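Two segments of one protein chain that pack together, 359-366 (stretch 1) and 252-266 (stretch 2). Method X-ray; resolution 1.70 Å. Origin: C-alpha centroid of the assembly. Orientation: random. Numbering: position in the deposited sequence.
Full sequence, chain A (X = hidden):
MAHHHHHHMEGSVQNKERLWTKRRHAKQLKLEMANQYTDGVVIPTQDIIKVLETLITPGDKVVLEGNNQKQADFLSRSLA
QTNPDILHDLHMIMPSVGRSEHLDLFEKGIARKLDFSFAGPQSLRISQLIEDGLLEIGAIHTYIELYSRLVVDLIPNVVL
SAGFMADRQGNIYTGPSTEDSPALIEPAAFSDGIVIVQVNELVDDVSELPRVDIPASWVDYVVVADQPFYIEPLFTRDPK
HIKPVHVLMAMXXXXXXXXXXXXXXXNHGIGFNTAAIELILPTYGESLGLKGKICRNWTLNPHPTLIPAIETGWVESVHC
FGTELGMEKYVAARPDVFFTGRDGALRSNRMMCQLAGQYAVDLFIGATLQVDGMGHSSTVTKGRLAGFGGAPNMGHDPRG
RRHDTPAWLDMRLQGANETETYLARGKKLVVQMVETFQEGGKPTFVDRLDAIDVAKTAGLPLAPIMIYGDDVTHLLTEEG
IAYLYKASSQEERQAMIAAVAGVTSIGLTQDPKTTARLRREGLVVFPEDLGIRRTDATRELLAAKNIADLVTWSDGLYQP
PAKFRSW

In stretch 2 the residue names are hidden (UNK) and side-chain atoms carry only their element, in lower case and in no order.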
# COMPACT_ATOMS: atom_id res chain seq x y z
N TYR A 359 3.82 -2.90 5.37
CA TYR A 359 4.15 -1.81 6.28
C TYR A 359 4.03 -2.17 7.76
O TYR A 359 4.61 -1.46 8.59
CB TYR A 359 3.23 -0.61 6.02
CG TYR A 359 3.79 0.44 5.11
CD1 TYR A 359 4.94 1.13 5.44
CD2 TYR A 359 3.15 0.77 3.94
CE1 TYR A 359 5.45 2.11 4.61
CE2 TYR A 359 3.64 1.75 3.11
CZ TYR A 359 4.79 2.42 3.46
OH TYR A 359 5.28 3.40 2.64
N ALA A 360 3.27 -3.20 8.12
CA ALA A 360 2.89 -3.40 9.51
C ALA A 360 3.40 -4.68 10.15
O ALA A 360 3.28 -4.82 11.37
CB ALA A 360 1.36 -3.36 9.65
N VAL A 361 3.96 -5.63 9.40
CA VAL A 361 4.42 -6.87 10.01
C VAL A 361 5.95 -6.93 10.03
O VAL A 361 6.64 -6.32 9.21
CB VAL A 361 3.84 -8.14 9.36
CG1 VAL A 361 2.30 -8.10 9.34
CG2 VAL A 361 4.42 -8.38 7.98
N ASP A 362 6.46 -7.71 10.99
CA ASP A 362 7.91 -7.84 11.19
C ASP A 362 8.58 -8.65 10.09
O ASP A 362 9.78 -8.46 9.83
CB ASP A 362 8.21 -8.54 12.51
CG ASP A 362 7.94 -7.70 13.73
OD1 ASP A 362 7.90 -6.45 13.63
OD2 ASP A 362 7.83 -8.31 14.82
N LEU A 363 7.87 -9.59 9.48
CA LEU A 363 8.57 -10.65 8.77
C LEU A 363 7.71 -11.21 7.64
O LEU A 363 6.49 -11.35 7.78
CB LEU A 363 8.99 -11.77 9.73
CG LEU A 363 9.69 -13.03 9.16
CD1 LEU A 363 10.76 -13.50 10.12
CD2 LEU A 363 8.68 -14.14 8.89
N PHE A 364 8.37 -11.53 6.53
CA PHE A 364 7.85 -12.42 5.51
C PHE A 364 8.79 -13.63 5.40
O PHE A 364 10.01 -13.49 5.52
CB PHE A 364 7.75 -11.72 4.13
CG PHE A 364 7.52 -12.67 2.99
CD1 PHE A 364 6.30 -13.30 2.84
CD2 PHE A 364 8.52 -12.93 2.07
CE1 PHE A 364 6.07 -14.17 1.79
CE2 PHE A 364 8.32 -13.81 1.03
CZ PHE A 364 7.09 -14.42 0.88
N ILE A 365 8.21 -14.80 5.19
CA ILE A 365 8.98 -16.02 4.94
C ILE A 365 8.27 -16.82 3.85
O ILE A 365 7.05 -17.02 3.92
CB ILE A 365 9.17 -16.84 6.24
CG1 ILE A 365 9.97 -18.13 5.98
CG2 ILE A 365 7.82 -17.15 6.89
CD1 ILE A 365 10.61 -18.68 7.26
N GLY A 366 9.01 -17.24 2.84
CA GLY A 366 8.43 -18.05 1.79
C GLY A 366 9.53 -18.73 1.01
O GLY A 366 10.71 -18.68 1.38
N UNK A 252 14.40 -24.62 12.89
CA UNK A 252 15.42 -23.58 12.75
C UNK A 252 14.81 -22.20 12.53
O UNK A 252 15.33 -21.20 13.05
c UNK A 252 17.78 -25.98 9.34
c UNK A 252 17.21 -25.19 11.94
s UNK A 252 18.61 -25.40 10.82
c UNK A 252 16.37 -23.95 11.61
N UNK A 253 13.71 -22.11 11.76
CA UNK A 253 13.01 -20.83 11.63
C UNK A 253 12.55 -20.31 12.98
O UNK A 253 12.68 -19.11 13.27
c UNK A 253 11.82 -20.97 10.67
N UNK A 254 11.99 -21.17 13.82
CA UNK A 254 11.41 -20.71 15.09
C UNK A 254 12.51 -20.28 16.05
O UNK A 254 12.44 -19.22 16.68
c UNK A 254 10.53 -21.80 15.71
c UNK A 254 8.44 -23.21 15.18
c UNK A 254 10.19 -21.44 17.16
c UNK A 254 9.29 -21.99 14.84
N UNK A 255 13.53 -21.12 16.19
CA UNK A 255 14.61 -20.86 17.13
C UNK A 255 15.57 -19.81 16.59
O UNK A 255 15.93 -18.86 17.29
n UNK A 255 15.95 -21.63 22.56
n UNK A 255 18.18 -22.14 22.75
c UNK A 255 15.31 -22.19 17.41
n UNK A 255 17.14 -22.32 20.71
c UNK A 255 17.09 -22.03 22.01
c UNK A 255 16.00 -22.23 19.81
c UNK A 255 16.47 -22.13 18.37
N UNK A 256 15.99 -19.96 15.34
CA UNK A 256 17.03 -19.12 14.78
C UNK A 256 16.58 -17.82 14.16
O UNK A 256 17.43 -16.99 13.83
N UNK A 257 15.27 -17.62 13.97
CA UNK A 257 14.77 -16.37 13.39
C UNK A 257 13.69 -15.74 14.27
O UNK A 257 13.83 -14.60 14.73
c UNK A 257 15.29 -17.30 11.09
c UNK A 257 13.87 -15.24 11.34
c UNK A 257 14.86 -17.51 9.63
c UNK A 257 14.24 -16.59 11.96
N UNK A 258 12.59 -16.47 14.50
CA UNK A 258 11.46 -15.87 15.21
C UNK A 258 11.83 -15.54 16.66
O UNK A 258 11.62 -14.42 17.13
c UNK A 258 9.49 -16.79 11.45
c UNK A 258 8.40 -17.62 11.40
c UNK A 258 7.89 -18.17 12.55
c UNK A 258 10.10 -16.51 12.68
o UNK A 258 7.79 -17.92 10.22
c UNK A 258 9.60 -17.07 13.85
c UNK A 258 8.49 -17.91 13.76
c UNK A 258 10.23 -16.79 15.21
N UNK A 259 12.38 -16.52 17.36
CA UNK A 259 12.83 -16.29 18.73
C UNK A 259 13.99 -15.30 18.76
O UNK A 259 14.01 -14.37 19.58
c UNK A 259 14.01 -18.75 21.52
o UNK A 259 14.23 -18.72 22.75
c UNK A 259 13.57 -17.46 20.86
c UNK A 259 13.25 -17.61 19.37
o UNK A 259 14.14 -19.79 20.83
N UNK A 260 14.97 -15.48 17.87
CA UNK A 260 16.19 -14.67 17.90
C UNK A 260 15.88 -13.18 17.80
O UNK A 260 16.48 -12.36 18.50
c UNK A 260 17.12 -15.09 16.75
c UNK A 260 20.54 -13.83 15.41
c UNK A 260 19.31 -14.72 15.54
c UNK A 260 18.41 -14.25 16.68
n UNK A 260 21.51 -14.06 16.52
N UNK A 261 14.94 -12.82 16.92
CA UNK A 261 14.64 -11.42 16.65
C UNK A 261 13.32 -10.96 17.25
O UNK A 261 12.91 -9.82 16.99
c UNK A 261 16.14 -12.61 13.61
c UNK A 261 18.01 -11.51 13.92
c UNK A 261 14.62 -11.18 15.14
n UNK A 261 17.48 -12.53 13.28
c UNK A 261 15.88 -11.59 14.46
n UNK A 261 17.07 -10.92 14.63
N UNK A 262 12.65 -11.80 18.03
CA UNK A 262 11.41 -11.43 18.74
C UNK A 262 10.31 -11.03 17.75
O UNK A 262 9.68 -9.98 17.89
n UNK A 262 10.30 -8.95 21.19
o UNK A 262 10.00 -11.18 21.23
c UNK A 262 10.59 -10.19 20.79
c UNK A 262 11.69 -10.33 19.75
N UNK A 263 10.08 -11.88 16.76
CA UNK A 263 9.09 -11.61 15.71
C UNK A 263 7.69 -11.74 16.30
O UNK A 263 7.30 -12.82 16.75
c UNK A 263 8.19 -12.38 13.47
c UNK A 263 10.69 -12.38 13.93
c UNK A 263 9.29 -12.57 14.53
N UNK A 264 6.94 -10.64 16.30
CA UNK A 264 5.57 -10.59 16.80
C UNK A 264 4.52 -10.74 15.71
O UNK A 264 3.40 -11.18 16.00
n UNK A 264 7.45 -10.52 19.88
c UNK A 264 6.26 -8.87 18.58
c UNK A 264 6.28 -9.90 19.68
o UNK A 264 5.27 -10.14 20.33
c UNK A 264 5.29 -9.25 17.50
N UNK A 265 4.84 -10.32 14.48
CA UNK A 265 3.86 -10.25 13.40
C UNK A 265 4.51 -10.73 12.12
O UNK A 265 5.70 -10.51 11.89
o UNK A 265 4.40 -7.90 13.04
c UNK A 265 3.34 -8.82 13.22
N UNK A 266 3.73 -11.40 11.27
CA UNK A 266 4.36 -12.04 10.12
C UNK A 266 3.32 -12.50 9.11
O UNK A 266 2.13 -12.60 9.41
c UNK A 266 4.51 -14.52 11.02
c UNK A 266 5.56 -15.59 11.26
c UNK A 266 3.66 -14.33 12.30
c UNK A 266 5.22 -13.24 10.56
O HOH W 1 9.28 -7.44 17.10

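Position 252 has three carbons and a sulfur in an unbranched chain, with the sulfur next to last. It is out of reach of stretch 1. This is Met252.

Position 253 carries one carbon, which points toward stretch 1 and lies 4.3 Å from Ile365 CD1 as its CB. It is Ala253.

Position 254 has four carbons, forked at the first, with one arm two carbons long. It touches nothing on stretch 1. It is Ile254.

Position 255 has three carbons, a nitrogen, then a carbon bearing two nitrogens. It is out of reach too. It is Arg255.

Position 256 has no side-chain atoms, so it is Gly256. A CB here would clash with the backbone O of Met252.

Position 257 repeats the four-carbon pattern forked at the first atom. One of its carbons lies 3.8 Å from Leu363 CD1. It is Ile257, the carbon being CG2.

Position 258 has one carbon, then a six-carbon ring bearing an oxygen. A ring carbon lies 3.8 Å from Leu363 CD1, and the oxygen is 3.4 Å from Ile365 CG2. It is Tyr258, the two atoms being CE1 and OH.

Position 259 has three carbons, the third carrying two oxygens. It is out of reach of stretch 1. It is Glu259, and its OE1 forms a salt bridge with Arg255 NH1 (3.1 Å).

Position 260 has four carbons in a row ending in nitrogen. It is exposed and out of reach. It is Lys260.

Position 261 has one carbon and a five-membered ring of three carbons and two nitrogens. It is out of reach. It is His261.

Position 262 has two carbons, the second carrying oxygen and nitrogen. It is Asn262. With positive phi it is the first residue to leave helical phi/psi, and two bonds back into the last turn make a Schellman motif.

Position 263 has one carbon carrying two more. One of these lies 3.9 Å from Leu363 CB. It is Val263, the carbon being CG1.

Position 264 has three carbons, the third carrying oxygen and nitrogen. Its backbone N donates to Asp362 OD2 (2.9 Å). It is Gln264.

Position 265 has one carbon and one oxygen, the latter near Asp362. It is Ser265.

Position 266 has four carbons, forked at the second. Its CB lies 3.9 Å from Leu363 CD2. It is Leu266.

The contact joins a polar cluster to an apolar patch. Asp362 N donates to Ser265 OG (2.9 Å) and weakly to Ser265 O (3.0 Å), while its carboxylate accepts from Gln264 N. The O of water 1 lies within hydrogen-bonding distance of Asp362 OD2 (2.8 Å) and Asn262 O (2.7 Å), linking the stretches. Beside this, Leu363 packs against Ile257, Tyr258, Val263 and Leu266, and Ile365 extends the patch to Ala253.

Stretch 2 (252-266) MAIRGIYEKHNVQSL
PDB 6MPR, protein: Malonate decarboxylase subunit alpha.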